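Local coordinates for chorismate synthase (Aquifex aeolicus, PDB 1Q1L), which catalyses the last step of the shikimate pathway, removing phosphate from 5-enolpyruvylshikimate-3-phosphate to give chorismate, with reduced FMN as cofactor, at the interface of chains A and B. Residues are numbered along the deposited sequence; one frame, centred on the assembly and turned at random. Chains: chain A/B, Chorismate synthase.

The interface of chains A and B. Residues chain A 230, 268-269, 321-322; chain B 274-275, 278.
A:Ala322 sets its methyl over one face of the B:Phe275 ring, CB standing 3.6 Å from the ring centroid in a CH-pi contact. The methyl is displaced toward the rim, on the side of B:Phe275 CD1, 3.5 Å from A:Ala322 CB. The far end of the ring rests on main chain: B:Phe275 CE2 is 3.6 Å from the carbonyl carbon C of A:Gly268, where the lack of a side chain lets the aromatic group lie close to the strand. A:Val230 fills the flank, its side chain crossing that of B:Phe275 at about a right angle. With A:Val230 CG1 anti to the backbone N (chi1 176°), CG1 meets the ring at B:Phe275 CE1 (4.1 Å). A:Val230 CG2 lies 3.8 Å from B:Ala278 CB and also near B:Phe275 CD1. B:Ala278 is small enough to bring CB within 3.9 Å of A:Ala322 CB as well. Behind this shell, strands 229-236, 266-271 and 317-323 of chain A supply the apolar floor. 3-10 helix 274-279 of chain B presents both the ring and B:Ala278; it opens at B:Gly274, whose backbone (phi 73°, psi -132°) is easy for glycine and hard for other residues. A leucine in place of B:Phe275 would probably leave the A:Ala322 methyl without its aromatic face and the A:Gly268 backbone poorly covered. Repeated by the two-fold with the chains exchanged, this apolar patch joins subunits within the chorismate synthase homotetramer.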
# COMPACT_ATOMS: atom_id res chain seq x y z
N VAL A 230 -10.24 26.25 17.07
CA VAL A 230 -11.02 25.44 16.16
C VAL A 230 -11.16 26.16 14.84
O VAL A 230 -11.37 27.38 14.81
CB VAL A 230 -12.42 25.16 16.73
CG1 VAL A 230 -13.25 24.40 15.71
CG2 VAL A 230 -12.32 24.38 18.03
N GLY A 268 -9.47 16.67 17.50
CA GLY A 268 -10.85 16.40 17.14
C GLY A 268 -11.16 16.77 15.71
O GLY A 268 -10.58 17.71 15.16
N VAL A 269 -12.08 16.03 15.10
CA VAL A 269 -12.48 16.31 13.74
C VAL A 269 -13.94 15.94 13.51
O VAL A 269 -14.40 14.87 13.92
CB VAL A 269 -11.60 15.53 12.73
CG1 VAL A 269 -11.62 14.07 13.07
CG2 VAL A 269 -12.13 15.74 11.31
N VAL A 321 -12.18 21.21 12.71
CA VAL A 321 -10.98 20.68 13.32
C VAL A 321 -10.60 21.37 14.63
O VAL A 321 -10.54 22.60 14.70
CB VAL A 321 -9.80 20.80 12.32
CG1 VAL A 321 -8.59 20.06 12.84
CG2 VAL A 321 -10.24 20.25 10.96
N ALA A 322 -10.31 20.56 15.65
CA ALA A 322 -9.95 21.08 16.96
C ALA A 322 -8.47 20.91 17.28
O ALA A 322 -7.92 19.80 17.22
CB ALA A 322 -10.79 20.39 18.03
N GLY B 274 -10.74 16.34 23.22
CA GLY B 274 -11.21 16.79 21.92
C GLY B 274 -11.46 18.27 21.74
O GLY B 274 -10.61 19.10 22.08
N PHE B 275 -12.62 18.61 21.19
CA PHE B 275 -12.99 20.00 20.95
C PHE B 275 -12.96 20.80 22.26
O PHE B 275 -12.68 22.00 22.25
CB PHE B 275 -14.37 20.07 20.28
CG PHE B 275 -14.34 19.75 18.80
CD1 PHE B 275 -14.23 20.76 17.86
CD2 PHE B 275 -14.35 18.43 18.36
CE1 PHE B 275 -14.12 20.47 16.49
CE2 PHE B 275 -14.25 18.12 16.99
CZ PHE B 275 -14.13 19.14 16.06
N ALA B 278 -9.63 22.19 22.95
CA ALA B 278 -9.35 23.34 22.11
C ALA B 278 -9.84 24.65 22.73
O ALA B 278 -9.44 25.74 22.31
CB ALA B 278 -9.99 23.14 20.74